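DUF1881 domain-containing protein (Neurospora crassa, PDB 5Z6D) is of unknown function but pairs a betagamma-crystallin domain with an Ig-like domain, whose interface probably renders the calcium site inoperative. Local coordinates at residues Ala54-Asn59 with Gly79-Arg84. The protein carries 1 engineered substitution. Sequence-based numbering, arbitrary orientation.
Sequences AWQHYN and GLSRFR
Trp-55 and Arg-82 project together from one face of the antiparallel sheet, their side chains alongside each other. The arginine chain is extended and runs over one face of the indole. Its CG makes a CH-pi contact, 4.0 Å from the centroid of the six-membered ring of Trp-55. Further out the guanidinium is tilted 34° from the ring plane, with Arg-82 NE 3.3 Å from Trp-55 CZ2. Arg-84 CB meets the indole at its edge. Both arginines form salt bridges to Asp-30, and Trp-55 NE1 bonds to the carbonyl of Val-117. On the other face of the sheet, Ala-54 CB touches Leu-80 CD1 and Phe-83 CB.

A classic beta bulge ends the strand pairing. Trp-55 O accepts from both Ser-81 N (2.9 Å) and Arg-82 N (3.0 Å). Beyond it, the Gln-56 chain bends at chi2 (51°) and turns its amide to Gly-79 and Ser-81. NE2 of Gln-56 gives a very short bond to Gly-79 O, 2.5 Å, from well above the carbonyl plane. Gln-56 OE1 accepts from Ser-81 OG and, on a lone pair, from Tyr-58 N. His-57 ND1 donates to Ser-81 OG at 2.8 Å. An alanine at Gln-56 would probably loosen both the 56-58 turn and its tie to Gly-79 and Ser-81.

Gln-56, Gly-79 and Ser-81 belong with Asp-39 to a calcium site, though no ion is bound here. In this ion-free state the Gln-56 amide and the Ser-81 hydroxyl bond within the protein, consistent with a site held together without its metal.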
loop_
_atom_site.group_PDB
_atom_site.type_symbol
_atom_site.label_atom_id
_atom_site.label_comp_id
_atom_site.label_asym_id
_atom_site.label_seq_id
_atom_site.Cartn_x
_atom_site.Cartn_y
_atom_site.Cartn_z
ATOM N N ALA A 54 4.816 5.556 3.343
ATOM C CA ALA A 54 5.503 4.861 4.442
ATOM C C ALA A 54 4.780 3.560 4.783
ATOM O O ALA A 54 3.561 3.531 4.814
ATOM C CB ALA A 54 5.592 5.775 5.685
ATOM N N TRP A 55 5.524 2.480 5.032
ATOM C CA TRP A 55 4.879 1.219 5.324
ATOM C C TRP A 55 5.738 0.333 6.208
ATOM O O TRP A 55 6.786 0.748 6.723
ATOM C CB TRP A 55 4.466 0.499 4.023
ATOM C CG TRP A 55 5.540 -0.069 3.096
ATOM C CD1 TRP A 55 5.876 -1.386 2.960
ATOM C CD2 TRP A 55 6.333 0.658 2.134
ATOM N NE1 TRP A 55 6.846 -1.525 1.981
ATOM C CE2 TRP A 55 7.148 -0.298 1.472
ATOM C CE3 TRP A 55 6.443 2.005 1.777
ATOM C CZ2 TRP A 55 8.064 0.069 0.467
ATOM C CZ3 TRP A 55 7.352 2.365 0.781
ATOM C CH2 TRP A 55 8.147 1.397 0.136
ATOM N N GLN A 56 5.248 -0.883 6.411
ATOM C CA GLN A 56 5.832 -1.807 7.363
ATOM C C GLN A 56 6.575 -2.921 6.631
ATOM O O GLN A 56 5.960 -3.758 5.987
ATOM C CB GLN A 56 4.729 -2.379 8.253
ATOM C CG GLN A 56 5.246 -3.273 9.338
ATOM C CD GLN A 56 6.343 -2.610 10.121
ATOM O OE1 GLN A 56 7.514 -2.974 10.001
ATOM N NE2 GLN A 56 5.977 -1.614 10.921
ATOM N N HIS A 57 7.897 -2.936 6.720
ATOM C CA HIS A 57 8.620 -3.960 5.976
ATOM C C HIS A 57 9.071 -5.112 6.870
ATOM O O HIS A 57 9.718 -6.046 6.400
ATOM C CB HIS A 57 9.805 -3.344 5.226
ATOM C CG HIS A 57 11.049 -3.214 6.039
ATOM N ND1 HIS A 57 11.181 -2.301 7.060
ATOM C CD2 HIS A 57 12.236 -3.865 5.959
ATOM C CE1 HIS A 57 12.390 -2.400 7.584
ATOM N NE2 HIS A 57 13.047 -3.346 6.937
ATOM N N TYR A 58 8.699 -5.066 8.148
ATOM C CA TYR A 58 9.019 -6.166 9.068
ATOM C C TYR A 58 7.859 -7.139 9.255
ATOM O O TYR A 58 7.941 -8.064 10.063
ATOM C CB TYR A 58 9.451 -5.623 10.430
ATOM C CG TYR A 58 10.786 -4.933 10.382
ATOM C CD1 TYR A 58 11.871 -5.533 9.754
ATOM C CD2 TYR A 58 10.959 -3.670 10.934
ATOM C CE1 TYR A 58 13.097 -4.903 9.691
ATOM C CE2 TYR A 58 12.183 -3.028 10.874
ATOM C CZ TYR A 58 13.249 -3.652 10.254
ATOM O OH TYR A 58 14.470 -3.026 10.182
ATOM N N ASN A 59 6.775 -6.928 8.521
ATOM C CA ASN A 59 5.703 -7.909 8.504
ATOM C C ASN A 59 4.934 -7.839 7.196
ATOM O O ASN A 59 5.280 -7.062 6.299
ATOM C CB ASN A 59 4.765 -7.725 9.698
ATOM C CG ASN A 59 4.054 -6.385 9.698
ATOM O OD1 ASN A 59 3.561 -5.915 8.670
ATOM N ND2 ASN A 59 3.985 -5.762 10.873
ATOM N N GLY A 79 4.048 1.042 13.678
ATOM C CA GLY A 79 5.484 0.891 13.733
ATOM C C GLY A 79 6.132 0.985 12.371
ATOM O O GLY A 79 7.083 0.250 12.114
ATOM N N LEU A 80 5.627 1.869 11.502
ATOM C CA LEU A 80 6.091 1.908 10.104
ATOM C C LEU A 80 7.607 2.050 10.061
ATOM O O LEU A 80 8.191 2.792 10.849
ATOM C CB LEU A 80 5.422 3.048 9.331
ATOM C CG LEU A 80 3.890 3.068 9.341
ATOM C CD1 LEU A 80 3.372 4.036 8.295
ATOM C CD2 LEU A 80 3.300 1.678 9.122
ATOM N N SER A 81 8.250 1.309 9.165
ATOM C CA SER A 81 9.698 1.179 9.230
ATOM C C SER A 81 10.371 1.416 7.893
ATOM O O SER A 81 11.588 1.318 7.787
ATOM C CB SER A 81 10.063 -0.205 9.740
ATOM O OG SER A 81 9.463 -1.183 8.913
ATOM N N ARG A 82 9.592 1.750 6.871
ATOM C CA ARG A 82 10.174 2.000 5.561
ATOM C C ARG A 82 9.412 3.126 4.894
ATOM O O ARG A 82 8.233 3.301 5.168
ATOM C CB ARG A 82 10.127 0.728 4.710
ATOM C CG ARG A 82 10.646 0.869 3.287
ATOM C CD ARG A 82 10.730 -0.505 2.623
ATOM N NE ARG A 82 11.268 -0.421 1.271
ATOM C CZ ARG A 82 11.259 -1.429 0.406
ATOM N NH1 ARG A 82 10.728 -2.593 0.757
ATOM N NH2 ARG A 82 11.766 -1.266 -0.809
ATOM N N PHE A 83 10.078 3.919 4.063
ATOM C CA PHE A 83 9.345 4.900 3.273
ATOM C C PHE A 83 9.998 5.141 1.931
ATOM O O PHE A 83 11.174 4.866 1.746
ATOM C CB PHE A 83 9.177 6.234 4.027
ATOM C CG PHE A 83 10.467 7.000 4.278
ATOM C CD1 PHE A 83 10.986 7.870 3.321
ATOM C CD2 PHE A 83 11.129 6.891 5.499
ATOM C CE1 PHE A 83 12.152 8.597 3.558
ATOM C CE2 PHE A 83 12.296 7.626 5.752
ATOM C CZ PHE A 83 12.805 8.472 4.782
ATOM N N ARG A 84 9.211 5.648 0.994
ATOM C CA ARG A 84 9.725 6.041 -0.304
ATOM C C ARG A 84 9.242 7.451 -0.562
ATOM O O ARG A 84 8.075 7.782 -0.318
ATOM C CB ARG A 84 9.271 5.088 -1.420
ATOM C CG ARG A 84 9.908 5.411 -2.765
ATOM C CD ARG A 84 9.526 4.399 -3.852
ATOM N NE ARG A 84 9.889 3.028 -3.505
ATOM C CZ ARG A 84 9.617 1.979 -4.278
ATOM N NH1 ARG A 84 8.972 2.161 -5.425
ATOM N NH2 ARG A 84 9.974 0.755 -3.905
#